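Local coordinates for protein U4/U6 snRNA-associated-splicing factor PRP24 (PDB 4N0T) that binds U6 snRNA through its RNA recognition motifs and recycles the spliceosome by annealing U6 with U4 snRNA, at residues A[7-17]-A[75-86]; A[202-211]-A[223-233]. All coordinates share one frame; numbering follows the deposited sequence.

Contact 1: A[7-17]-A[75-86]; sequences ELTTVLVKNLP and NEIIVSHLTECT
The side-chain amides of Asn-15 and Asn-75 each give a hydrogen bond to a backbone carbonyl across the central strand 10-16 and its antiparallel neighbour 75-81 of the first RNA recognition motif, Asn-75 ND2 to Asn-15 O (2.9 Å) and Asn-15 ND2 to Glu-76 O (2.9 Å). Each donor stands above the plane of the carbonyl it meets, while the two amide planes lie only 16° apart. An extended first torsion in Asn-15 (chi1 -155°) carries its amide across to the neighbouring strand. An alanine in its place would probably leave Glu-76 O without this donor. Further along, Val-13 and Val-79 form a non-hydrogen-bonded pair whose side chains turn toward helix 22-29, where both touch Phe-29, and Leu-16 CD2 rests on Ile-77 CG2 at 3.9 Å. On the other face Leu-82 straddles two neighbours, CD2 beside Thr-10 CG2 and CD1 against Leu-12 CB (4.0 Å). Beyond the strands Glu-7, fully stretched to CD, runs over Leu-82 O toward the loop at Glu-84. Thr-86 OG1, also hydrogen-bonded to Asp-132, accepts from the water that donates to Glu-7 OE1 (2.8 Å) and accepts from Cys-85 N.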
loop_
_atom_site.group_PDB
_atom_site.type_symbol
_atom_site.label_atom_id
_atom_site.label_comp_id
_atom_site.label_asym_id
_atom_site.label_seq_id
_atom_site.Cartn_x
_atom_site.Cartn_y
_atom_site.Cartn_z
ATOM N N GLU A 7 -3.729 12.927 -14.905
ATOM C CA GLU A 7 -4.526 12.752 -16.115
ATOM C C GLU A 7 -4.544 14.013 -16.968
ATOM O O GLU A 7 -4.424 13.950 -18.203
ATOM C CB GLU A 7 -5.963 12.366 -15.753
ATOM C CG GLU A 7 -6.888 12.352 -16.969
ATOM C CD GLU A 7 -8.268 11.796 -16.681
ATOM O OE1 GLU A 7 -8.395 10.558 -16.545
ATOM O OE2 GLU A 7 -9.233 12.595 -16.611
ATOM N N LEU A 8 -4.694 15.156 -16.306
ATOM C CA LEU A 8 -4.812 16.431 -17.010
ATOM C C LEU A 8 -3.711 16.642 -18.041
ATOM O O LEU A 8 -3.959 17.176 -19.123
ATOM C CB LEU A 8 -4.818 17.593 -16.011
ATOM C CG LEU A 8 -5.131 18.960 -16.627
ATOM C CD1 LEU A 8 -6.565 18.986 -17.139
ATOM C CD2 LEU A 8 -4.873 20.099 -15.636
ATOM N N THR A 9 -2.495 16.204 -17.732
ATOM C CA THR A 9 -1.393 16.440 -18.655
ATOM C C THR A 9 -0.978 15.199 -19.446
ATOM O O THR A 9 0.078 15.191 -20.077
ATOM C CB THR A 9 -0.165 17.020 -17.940
ATOM O OG1 THR A 9 0.375 16.042 -17.038
ATOM C CG2 THR A 9 -0.547 18.275 -17.165
ATOM N N THR A 10 -1.815 14.169 -19.423
ATOM C CA THR A 10 -1.463 12.911 -20.081
ATOM C C THR A 10 -2.245 12.718 -21.382
ATOM O O THR A 10 -3.467 12.948 -21.445
ATOM C CB THR A 10 -1.701 11.710 -19.153
ATOM O OG1 THR A 10 -0.953 11.906 -17.947
ATOM C CG2 THR A 10 -1.242 10.413 -19.808
ATOM N N VAL A 11 -1.537 12.290 -22.411
ATOM C CA VAL A 11 -2.186 11.997 -23.682
ATOM C C VAL A 11 -1.996 10.541 -24.060
ATOM O O VAL A 11 -1.055 9.874 -23.595
ATOM C CB VAL A 11 -1.661 12.886 -24.832
ATOM C CG1 VAL A 11 -1.852 14.358 -24.476
ATOM C CG2 VAL A 11 -0.198 12.594 -25.115
ATOM N N LEU A 12 -2.886 10.074 -24.928
ATOM C CA LEU A 12 -2.851 8.728 -25.471
ATOM C C LEU A 12 -2.488 8.844 -26.944
ATOM O O LEU A 12 -3.066 9.670 -27.650
ATOM C CB LEU A 12 -4.246 8.113 -25.367
ATOM C CG LEU A 12 -4.436 6.732 -26.008
ATOM C CD1 LEU A 12 -3.598 5.724 -25.271
ATOM C CD2 LEU A 12 -5.901 6.311 -26.013
ATOM N N VAL A 13 -1.536 8.036 -27.388
ATOM C CA VAL A 13 -1.167 7.987 -28.806
ATOM C C VAL A 13 -1.543 6.611 -29.317
ATOM O O VAL A 13 -1.157 5.600 -28.719
ATOM C CB VAL A 13 0.338 8.214 -29.027
ATOM C CG1 VAL A 13 0.652 8.262 -30.522
ATOM C CG2 VAL A 13 0.785 9.503 -28.378
ATOM N N LYS A 14 -2.305 6.568 -30.410
ATOM C CA LYS A 14 -2.679 5.295 -31.023
ATOM C C LYS A 14 -2.070 5.170 -32.417
ATOM O O LYS A 14 -1.888 6.170 -33.111
ATOM C CB LYS A 14 -4.204 5.168 -31.102
ATOM C CG LYS A 14 -4.674 3.889 -31.768
ATOM C CD LYS A 14 -6.176 3.734 -31.708
ATOM C CE LYS A 14 -6.578 2.373 -32.277
ATOM N NZ LYS A 14 -8.056 2.181 -32.228
ATOM N N ASN A 15 -1.727 3.933 -32.775
ATOM C CA ASN A 15 -1.271 3.566 -34.129
ATOM C C ASN A 15 0.176 3.939 -34.435
ATOM O O ASN A 15 0.529 4.183 -35.593
ATOM C CB ASN A 15 -2.202 4.100 -35.228
ATOM C CG ASN A 15 -2.114 3.265 -36.501
ATOM O OD1 ASN A 15 -1.982 2.041 -36.426
ATOM N ND2 ASN A 15 -2.163 3.917 -37.665
ATOM N N LEU A 16 1.020 3.976 -33.409
ATOM C CA LEU A 16 2.453 4.108 -33.636
ATOM C C LEU A 16 2.961 2.844 -34.329
ATOM O O LEU A 16 2.389 1.759 -34.149
ATOM C CB LEU A 16 3.192 4.296 -32.310
ATOM C CG LEU A 16 2.949 5.637 -31.618
ATOM C CD1 LEU A 16 3.349 5.575 -30.144
ATOM C CD2 LEU A 16 3.706 6.746 -32.317
ATOM N N PRO A 17 4.043 2.974 -35.106
ATOM C CA PRO A 17 4.605 1.806 -35.799
ATOM C C PRO A 17 5.034 0.723 -34.813
ATOM O O PRO A 17 5.388 1.052 -33.676
ATOM C CB PRO A 17 5.846 2.380 -36.495
ATOM C CG PRO A 17 5.539 3.841 -36.676
ATOM C CD PRO A 17 4.747 4.222 -35.454
ATOM N N ASN A 75 2.548 5.305 -40.669
ATOM C CA ASN A 75 1.383 5.176 -39.793
ATOM C C ASN A 75 0.762 6.522 -39.459
ATOM O O ASN A 75 1.465 7.440 -39.034
ATOM C CB ASN A 75 1.770 4.476 -38.483
ATOM C CG ASN A 75 1.868 2.981 -38.631
ATOM O OD1 ASN A 75 2.195 2.475 -39.708
ATOM N ND2 ASN A 75 1.571 2.255 -37.554
ATOM N N GLU A 76 -0.547 6.645 -39.674
ATOM C CA GLU A 76 -1.278 7.839 -39.269
ATOM C C GLU A 76 -1.648 7.672 -37.794
ATOM O O GLU A 76 -2.426 6.780 -37.456
ATOM C CB GLU A 76 -2.561 7.992 -40.091
ATOM C CG GLU A 76 -3.338 9.273 -39.800
ATOM C CD GLU A 76 -4.461 9.529 -40.796
ATOM O OE1 GLU A 76 -5.509 10.074 -40.381
ATOM O OE2 GLU A 76 -4.291 9.195 -41.998
ATOM N N ILE A 77 -1.087 8.521 -36.934
ATOM C CA ILE A 77 -1.325 8.409 -35.485
ATOM C C ILE A 77 -2.544 9.208 -35.052
ATOM O O ILE A 77 -3.005 10.104 -35.772
ATOM C CB ILE A 77 -0.090 8.853 -34.647
ATOM C CG1 ILE A 77 0.223 10.336 -34.878
ATOM C CG2 ILE A 77 1.120 7.976 -34.972
ATOM C CD1 ILE A 77 1.298 10.894 -33.954
ATOM N N ILE A 78 -3.081 8.879 -33.872
ATOM C CA ILE A 78 -4.164 9.638 -33.287
ATOM C C ILE A 78 -3.667 10.000 -31.901
ATOM O O ILE A 78 -3.152 9.138 -31.185
ATOM C CB ILE A 78 -5.469 8.811 -33.197
ATOM C CG1 ILE A 78 -5.890 8.357 -34.608
ATOM C CG2 ILE A 78 -6.593 9.632 -32.570
ATOM C CD1 ILE A 78 -7.057 7.385 -34.640
ATOM N N VAL A 79 -3.766 11.275 -31.557
ATOM C CA VAL A 79 -3.328 11.737 -30.250
ATOM C C VAL A 79 -4.513 12.407 -29.565
ATOM O O VAL A 79 -5.177 13.276 -30.150
ATOM C CB VAL A 79 -2.125 12.717 -30.356
ATOM C CG1 VAL A 79 -1.635 13.118 -28.953
ATOM C CG2 VAL A 79 -0.968 12.110 -31.177
ATOM N N SER A 80 -4.784 12.022 -28.317
ATOM C CA SER A 80 -5.963 12.525 -27.628
ATOM C C SER A 80 -5.684 12.673 -26.142
ATOM O O SER A 80 -4.750 12.062 -25.630
ATOM C CB SER A 80 -7.135 11.570 -27.822
ATOM O OG SER A 80 -6.790 10.268 -27.381
ATOM N N HIS A 81 -6.481 13.491 -25.467
ATOM C CA HIS A 81 -6.426 13.542 -24.005
ATOM C C HIS A 81 -6.756 12.153 -23.475
ATOM O O HIS A 81 -7.704 11.505 -23.946
ATOM C CB HIS A 81 -7.442 14.547 -23.448
ATOM C CG HIS A 81 -7.082 15.984 -23.682
ATOM N ND1 HIS A 81 -6.000 16.592 -23.081
ATOM C CD2 HIS A 81 -7.686 16.943 -24.428
ATOM C CE1 HIS A 81 -5.946 17.860 -23.452
ATOM N NE2 HIS A 81 -6.952 18.096 -24.275
ATOM N N LEU A 82 -5.987 11.684 -22.494
ATOM C CA LEU A 82 -6.322 10.414 -21.862
ATOM C C LEU A 82 -7.435 10.709 -20.888
ATOM O O LEU A 82 -7.230 11.439 -19.921
ATOM C CB LEU A 82 -5.128 9.818 -21.114
ATOM C CG LEU A 82 -5.396 8.422 -20.534
ATOM C CD1 LEU A 82 -5.441 7.381 -21.649
ATOM C CD2 LEU A 82 -4.351 8.046 -19.490
ATOM N N THR A 83 -8.623 10.181 -21.156
ATOM C CA THR A 83 -9.761 10.431 -20.286
ATOM C C THR A 83 -10.675 9.218 -20.230
ATOM O O THR A 83 -10.822 8.486 -21.217
ATOM C CB THR A 83 -10.559 11.687 -20.718
ATOM O OG1 THR A 83 -11.693 11.840 -19.866
ATOM C CG2 THR A 83 -11.052 11.542 -22.125
ATOM N N GLU A 84 -11.254 8.994 -19.051
ATOM C CA GLU A 84 -12.131 7.849 -18.824
ATOM C C GLU A 84 -11.477 6.506 -19.149
ATOM O O GLU A 84 -12.157 5.525 -19.447
ATOM C CB GLU A 84 -13.456 8.033 -19.573
ATOM C CG GLU A 84 -14.204 9.287 -19.150
ATOM C CD GLU A 84 -15.558 9.393 -19.805
ATOM O OE1 GLU A 84 -15.644 10.006 -20.888
ATOM O OE2 GLU A 84 -16.532 8.848 -19.240
ATOM N N CYS A 85 -10.152 6.456 -19.041
ATOM C CA CYS A 85 -9.406 5.238 -19.302
ATOM C C CYS A 85 -8.615 4.742 -18.101
ATOM O O CYS A 85 -7.642 4.005 -18.271
ATOM C CB CYS A 85 -8.416 5.474 -20.436
ATOM S SG CYS A 85 -9.197 5.677 -22.059
ATOM N N THR A 86 -9.010 5.146 -16.893
ATOM C CA THR A 86 -8.246 4.773 -15.713
ATOM C C THR A 86 -9.106 3.981 -14.724
ATOM O O THR A 86 -10.229 4.377 -14.396
ATOM C CB THR A 86 -7.666 6.029 -15.018
ATOM O OG1 THR A 86 -6.839 6.744 -15.947
ATOM C CG2 THR A 86 -6.838 5.636 -13.796
HETATM O O HOH W 1 -8.208 8.214 -18.043
HETATM O O HOH W 2 -6.439 14.066 -20.123
HETATM O O HOH W 3 -11.270 10.283 -16.564
HETATM O O HOH W 4 -3.998 15.810 -21.503
HETATM O O HOH W 5 -5.589 8.796 -29.128
HETATM O O HOH W 6 -2.134 4.555 -40.796
#

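Contact 2: A[202-211]-A[223-233]; sequences FGSIEKINIP and CAFMVFENKDS. With nucleotides of chain B.
Phe-225 and Asn-209 sit side by side on the RNA-binding face of the third RNA recognition motif, on the antiparallel strands 223-228 and 205-209. Both are joined to each other through their backbones and to the cytosine of C14 of chain B through their side chains. Phe-225 can be followed outward: CB lies 3.8 Å from Asn-209 O and close to the cytosine O2; CG and CD1 lie beneath the same O2 and C2, CD2 under N3, and CE1 under N1. The base therefore stacks over one face of the ring, its C2 3.3 Å above the plane and offset toward the rim. At the tip, CZ reaches O4' of A13 of chain B at 3.4 Å, and CE2 meets N3 of that adenine. Pro-211 CG lies at the edge of the ring, near CE1, and also touches C14 O4'. The Asn-209 ND2 gives a weak bond to C14 O2, while Lys-207, extended throughout, carries NZ to the O2' of A15 of chain B (2.8 Å).

The opposite face is apolar. Ile-208 CD1 lies alongside Met-226 CE at 3.8 Å, and the Met-226 SD meets Ile-205 CD1; the bend at the last torsion of Met-226 (chi3 -58°) turns the methyl toward Ile-208, and helix 192-199 packs against both residues. Between Ile-205 and Ile-208 the register slips by one residue: Glu-206 and Lys-207 both face Val-227, a classic beta bulge, and Val-227 O accepts from Glu-206 N and weakly from Lys-207 N. The Glu-206 carboxylate rests against Val-227 CG1 and forms a salt bridge with Arg-178. Past the strand, Asn-230 is the N-cap of helix 231-237, its OD1 accepting from Ser-233 N at 3.2 Å.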
loop_
_atom_site.group_PDB
_atom_site.type_symbol
_atom_site.label_atom_id
_atom_site.label_comp_id
_atom_site.label_asym_id
_atom_site.label_seq_id
_atom_site.Cartn_x
_atom_site.Cartn_y
_atom_site.Cartn_z
ATOM N N PHE A 202 -21.766 12.643 26.698
ATOM C CA PHE A 202 -20.911 13.433 25.820
ATOM C C PHE A 202 -21.434 13.496 24.382
ATOM O O PHE A 202 -21.131 14.437 23.651
ATOM C CB PHE A 202 -19.481 12.869 25.830
ATOM C CG PHE A 202 -18.774 13.062 27.134
ATOM C CD1 PHE A 202 -18.303 14.319 27.503
ATOM C CD2 PHE A 202 -18.596 12.002 28.009
ATOM C CE1 PHE A 202 -17.660 14.509 28.705
ATOM C CE2 PHE A 202 -17.954 12.185 29.218
ATOM C CZ PHE A 202 -17.479 13.441 29.567
ATOM N N GLY A 203 -22.215 12.499 23.982
ATOM C CA GLY A 203 -22.720 12.429 22.615
ATOM C C GLY A 203 -23.137 11.019 22.242
ATOM O O GLY A 203 -22.875 10.073 22.983
ATOM N N SER A 204 -23.788 10.865 21.089
ATOM C CA SER A 204 -24.260 9.552 20.652
ATOM C C SER A 204 -23.109 8.575 20.438
ATOM O O SER A 204 -22.143 8.894 19.746
ATOM C CB SER A 204 -25.048 9.674 19.342
ATOM O OG SER A 204 -26.227 10.439 19.526
ATOM N N ILE A 205 -23.233 7.391 21.023
ATOM C CA ILE A 205 -22.227 6.343 20.875
ATOM C C ILE A 205 -22.594 5.421 19.715
ATOM O O ILE A 205 -23.660 4.798 19.703
ATOM C CB ILE A 205 -22.094 5.525 22.164
ATOM C CG1 ILE A 205 -21.555 6.408 23.287
ATOM C CG2 ILE A 205 -21.167 4.328 21.948
ATOM C CD1 ILE A 205 -21.673 5.770 24.663
ATOM N N GLU A 206 -21.710 5.338 18.733
ATOM C CA GLU A 206 -21.949 4.495 17.570
ATOM C C GLU A 206 -21.646 3.018 17.855
ATOM O O GLU A 206 -22.352 2.124 17.377
ATOM C CB GLU A 206 -21.106 5.017 16.403
ATOM C CG GLU A 206 -21.102 4.146 15.156
ATOM C CD GLU A 206 -20.053 4.588 14.146
ATOM O OE1 GLU A 206 -19.936 5.808 13.898
ATOM O OE2 GLU A 206 -19.335 3.712 13.609
ATOM N N LYS A 207 -20.602 2.752 18.639
ATOM C CA LYS A 207 -20.125 1.381 18.790
ATOM C C LYS A 207 -19.229 1.271 20.016
ATOM O O LYS A 207 -18.515 2.218 20.346
ATOM C CB LYS A 207 -19.343 0.962 17.538
ATOM C CG LYS A 207 -19.074 -0.534 17.422
ATOM C CD LYS A 207 -18.401 -0.882 16.073
ATOM C CE LYS A 207 -18.246 -2.396 15.897
ATOM N NZ LYS A 207 -17.528 -2.770 14.625
ATOM N N ILE A 208 -19.278 0.122 20.686
ATOM C CA ILE A 208 -18.349 -0.174 21.775
ATOM C C ILE A 208 -17.676 -1.505 21.477
ATOM O O ILE A 208 -18.353 -2.495 21.167
ATOM C CB ILE A 208 -19.064 -0.194 23.154
ATOM C CG1 ILE A 208 -19.550 1.216 23.497
ATOM C CG2 ILE A 208 -18.118 -0.678 24.229
ATOM C CD1 ILE A 208 -20.253 1.330 24.810
ATOM N N ASN A 209 -16.346 -1.533 21.507
ATOM C CA ASN A 209 -15.615 -2.770 21.225
ATOM C C ASN A 209 -14.799 -3.182 22.442
ATOM O O ASN A 209 -13.944 -2.417 22.904
ATOM C CB ASN A 209 -14.628 -2.608 20.055
ATOM C CG ASN A 209 -15.277 -2.090 18.775
ATOM O OD1 ASN A 209 -16.252 -2.656 18.294
ATOM N ND2 ASN A 209 -14.720 -1.016 18.214
ATOM N N ILE A 210 -15.039 -4.387 22.948
ATOM C CA ILE A 210 -14.286 -4.883 24.086
ATOM C C ILE A 210 -13.512 -6.116 23.642
ATOM O O ILE A 210 -14.110 -7.137 23.313
ATOM C CB ILE A 210 -15.219 -5.222 25.266
ATOM C CG1 ILE A 210 -15.899 -3.943 25.786
ATOM C CG2 ILE A 210 -14.439 -5.915 26.387
ATOM C CD1 ILE A 210 -17.041 -4.176 26.778
ATOM N N PRO A 211 -12.180 -6.012 23.599
ATOM C CA PRO A 211 -11.351 -7.163 23.219
ATOM C C PRO A 211 -11.697 -8.380 24.085
ATOM O O PRO A 211 -11.859 -8.243 25.302
ATOM C CB PRO A 211 -9.932 -6.676 23.507
ATOM C CG PRO A 211 -10.005 -5.185 23.331
ATOM C CD PRO A 211 -11.387 -4.783 23.797
ATOM N N CYS A 223 -9.129 -3.099 28.823
ATOM C CA CYS A 223 -9.368 -1.962 27.947
ATOM C C CYS A 223 -10.629 -2.137 27.124
ATOM O O CYS A 223 -11.149 -3.246 26.977
ATOM C CB CYS A 223 -8.170 -1.734 27.023
ATOM S SG CYS A 223 -7.896 -3.067 25.829
ATOM N N ALA A 224 -11.125 -1.016 26.608
ATOM C CA ALA A 224 -12.304 -1.002 25.759
ATOM C C ALA A 224 -12.184 0.177 24.821
ATOM O O ALA A 224 -11.470 1.144 25.112
ATOM C CB ALA A 224 -13.567 -0.879 26.601
ATOM N N PHE A 225 -12.878 0.097 23.689
ATOM C CA PHE A 225 -12.859 1.183 22.729
ATOM C C PHE A 225 -14.279 1.640 22.499
ATOM O O PHE A 225 -15.208 0.835 22.523
ATOM C CB PHE A 225 -12.285 0.705 21.402
ATOM C CG PHE A 225 -10.827 0.338 21.452
ATOM C CD1 PHE A 225 -10.421 -0.907 21.912
ATOM C CD2 PHE A 225 -9.863 1.238 21.018
ATOM C CE1 PHE A 225 -9.075 -1.250 21.939
ATOM C CE2 PHE A 225 -8.509 0.900 21.048
ATOM C CZ PHE A 225 -8.121 -0.350 21.502
ATOM N N MET A 226 -14.446 2.931 22.274
ATOM C CA MET A 226 -15.768 3.507 22.123
ATOM C C MET A 226 -15.735 4.494 20.968
ATOM O O MET A 226 -14.879 5.387 20.917
ATOM C CB MET A 226 -16.186 4.194 23.425
ATOM C CG MET A 226 -17.530 4.928 23.325
ATOM S SD MET A 226 -17.990 5.591 24.948
ATOM C CE MET A 226 -18.004 4.108 25.958
ATOM N N VAL A 227 -16.637 4.297 20.013
ATOM C CA VAL A 227 -16.747 5.182 18.874
ATOM C C VAL A 227 -17.955 6.103 19.005
ATOM O O VAL A 227 -19.082 5.628 19.196
ATOM C CB VAL A 227 -16.909 4.375 17.591
ATOM C CG1 VAL A 227 -17.146 5.310 16.420
ATOM C CG2 VAL A 227 -15.664 3.533 17.366
ATOM N N PHE A 228 -17.713 7.405 18.888
ATOM C CA PHE A 228 -18.795 8.396 18.940
ATOM C C PHE A 228 -19.188 8.800 17.532
ATOM O O PHE A 228 -18.354 8.759 16.616
ATOM C CB PHE A 228 -18.343 9.637 19.687
ATOM C CG PHE A 228 -18.192 9.428 21.156
ATOM C CD1 PHE A 228 -16.983 8.993 21.681
ATOM C CD2 PHE A 228 -19.258 9.685 22.014
ATOM C CE1 PHE A 228 -16.834 8.795 23.055
ATOM C CE2 PHE A 228 -19.121 9.488 23.396
ATOM C CZ PHE A 228 -17.909 9.045 23.911
ATOM N N GLU A 229 -20.447 9.205 17.359
ATOM C CA GLU A 229 -20.922 9.623 16.037
ATOM C C GLU A 229 -20.180 10.841 15.526
ATOM O O GLU A 229 -20.000 10.989 14.316
ATOM C CB GLU A 229 -22.422 9.921 16.056
ATOM C CG GLU A 229 -23.304 8.699 15.878
ATOM C CD GLU A 229 -24.775 9.063 15.843
ATOM O OE1 GLU A 229 -25.085 10.269 15.693
ATOM O OE2 GLU A 229 -25.616 8.147 15.975
ATOM N N ASN A 230 -19.762 11.730 16.423
ATOM C CA ASN A 230 -18.959 12.865 15.972
ATOM C C ASN A 230 -17.722 13.169 16.810
ATOM O O ASN A 230 -17.652 12.855 18.011
ATOM C CB ASN A 230 -19.817 14.122 15.765
ATOM C CG ASN A 230 -20.445 14.610 17.041
ATOM O OD1 ASN A 230 -19.759 15.151 17.908
ATOM N ND2 ASN A 230 -21.760 14.434 17.165
ATOM N N LYS A 231 -16.744 13.788 16.162
ATOM C CA LYS A 231 -15.440 14.015 16.762
ATOM C C LYS A 231 -15.480 14.905 18.002
ATOM O O LYS A 231 -14.709 14.708 18.939
ATOM C CB LYS A 231 -14.481 14.608 15.721
ATOM C CG LYS A 231 -13.038 14.596 16.174
ATOM C CD LYS A 231 -12.308 15.857 15.752
ATOM C CE LYS A 231 -12.169 15.949 14.249
ATOM N NZ LYS A 231 -10.945 16.729 13.879
ATOM N N ASP A 232 -16.373 15.889 18.016
ATOM C CA ASP A 232 -16.451 16.776 19.171
ATOM C C ASP A 232 -16.826 16.016 20.447
ATOM O O ASP A 232 -16.294 16.305 21.517
ATOM C CB ASP A 232 -17.434 17.929 18.924
ATOM C CG ASP A 232 -17.693 18.750 20.178
ATOM O OD1 ASP A 232 -16.781 19.487 20.612
ATOM O OD2 ASP A 232 -18.808 18.648 20.740
ATOM N N SER A 233 -17.731 15.047 20.339
ATOM C CA SER A 233 -18.100 14.254 21.516
ATOM C C SER A 233 -16.910 13.439 22.015
ATOM O O SER A 233 -16.646 13.368 23.205
ATOM C CB SER A 233 -19.274 13.328 21.200
ATOM O OG SER A 233 -20.411 14.093 20.831
ATOM P P C B 14 -6.025 -5.344 17.670
ATOM O OP1 C B 14 -5.206 -6.546 18.014
ATOM O OP2 C B 14 -5.851 -4.689 16.340
ATOM O "O5'" C B 14 -7.572 -5.697 17.778
ATOM C "C5'" C B 14 -8.093 -6.435 18.881
ATOM C "C4'" C B 14 -9.408 -5.867 19.348
ATOM O "O4'" C B 14 -9.186 -4.528 19.859
ATOM C "C3'" C B 14 -10.481 -5.673 18.280
ATOM O "O3'" C B 14 -11.218 -6.846 18.002
ATOM C "C2'" C B 14 -11.345 -4.578 18.878
ATOM O "O2'" C B 14 -12.166 -5.114 19.914
ATOM C "C1'" C B 14 -10.296 -3.712 19.560
ATOM N N1 C B 14 -9.847 -2.535 18.774
ATOM C C2 C B 14 -10.746 -1.481 18.611
ATOM O O2 C B 14 -11.906 -1.597 19.047
ATOM N N3 C B 14 -10.345 -0.365 17.975
ATOM C C4 C B 14 -9.099 -0.259 17.509
ATOM N N4 C B 14 -8.793 0.884 16.897
ATOM C C5 C B 14 -8.140 -1.307 17.673
ATOM C C6 C B 14 -8.556 -2.413 18.324
ATOM P P A B 15 -11.433 -7.294 16.475
ATOM O OP1 A B 15 -12.347 -8.463 16.486
ATOM O OP2 A B 15 -10.104 -7.380 15.849
ATOM O "O5'" A B 15 -12.203 -6.076 15.804
ATOM C "C5'" A B 15 -13.527 -5.741 16.184
ATOM C "C4'" A B 15 -13.870 -4.334 15.773
ATOM O "O4'" A B 15 -12.916 -3.403 16.353
ATOM C "C3'" A B 15 -13.781 -4.046 14.283
ATOM O "O3'" A B 15 -14.904 -4.520 13.572
ATOM C "C2'" A B 15 -13.634 -2.530 14.265
ATOM O "O2'" A B 15 -14.880 -1.904 14.554
ATOM C "C1'" A B 15 -12.702 -2.323 15.462
ATOM N N9 A B 15 -11.298 -2.358 15.031
ATOM C C8 A B 15 -10.434 -3.421 15.039
ATOM N N7 A B 15 -9.241 -3.124 14.571
ATOM C C5 A B 15 -9.335 -1.789 14.217
ATOM C C6 A B 15 -8.406 -0.900 13.653
ATOM N N6 A B 15 -7.164 -1.253 13.336
ATOM N N1 A B 15 -8.813 0.366 13.437
ATOM C C2 A B 15 -10.074 0.701 13.768
ATOM N N3 A B 15 -11.050 -0.049 14.294
ATOM C C4 A B 15 -10.597 -1.300 14.495
ATOM P P A B 13 -5.252 -7.538 22.347
ATOM O OP1 A B 13 -5.885 -8.552 21.446
ATOM O OP2 A B 13 -3.827 -7.141 22.225
ATOM O "O5'" A B 13 -6.169 -6.245 22.243
ATOM C "C5'" A B 13 -5.614 -4.949 22.391
ATOM C "C4'" A B 13 -5.894 -4.129 21.162
ATOM O "O4'" A B 13 -5.674 -2.724 21.458
ATOM C "C3'" A B 13 -5.017 -4.444 19.949
ATOM O "O3'" A B 13 -5.794 -4.204 18.773
ATOM C "C2'" A B 13 -3.946 -3.365 20.044
ATOM O "O2'" A B 13 -3.271 -3.098 18.835
ATOM C "C1'" A B 13 -4.797 -2.187 20.489
ATOM N N9 A B 13 -4.100 -1.052 21.086
ATOM C C8 A B 13 -3.222 -1.005 22.137
ATOM N N7 A B 13 -2.852 0.215 22.436
ATOM C C5 A B 13 -3.544 1.016 21.537
ATOM C C6 A B 13 -3.584 2.400 21.337
ATOM N N6 A B 13 -2.880 3.272 22.069
ATOM N N1 A B 13 -4.392 2.867 20.361
ATOM C C2 A B 13 -5.099 2.004 19.635
ATOM N N3 A B 13 -5.140 0.678 19.723
ATOM C C4 A B 13 -4.328 0.246 20.706
HETATM O O HOH W 7 -21.282 11.605 19.102
#

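In the fold
Contact 1 and contact 2 belong to separate RNA recognition motifs, the first and the third, and come in series along the chain. Their centres are about 50 Å apart and their nearest atoms about 29 Å, so they share no sheet and do not touch. Each domain has an antiparallel sheet in the order 2-3-1-5-4, but the two contacts sample different parts of it: contact 1 joins strand 10-16 to 75-81, the first and last long strands of its domain, whereas contact 2 pairs the edge strand 205-209 with 222-228. Most of the second motif lies between them, its strand 86-90 beginning where contact 1 ends. The fold is thus repeated, and contact 2 holds RNA directly on its sheet.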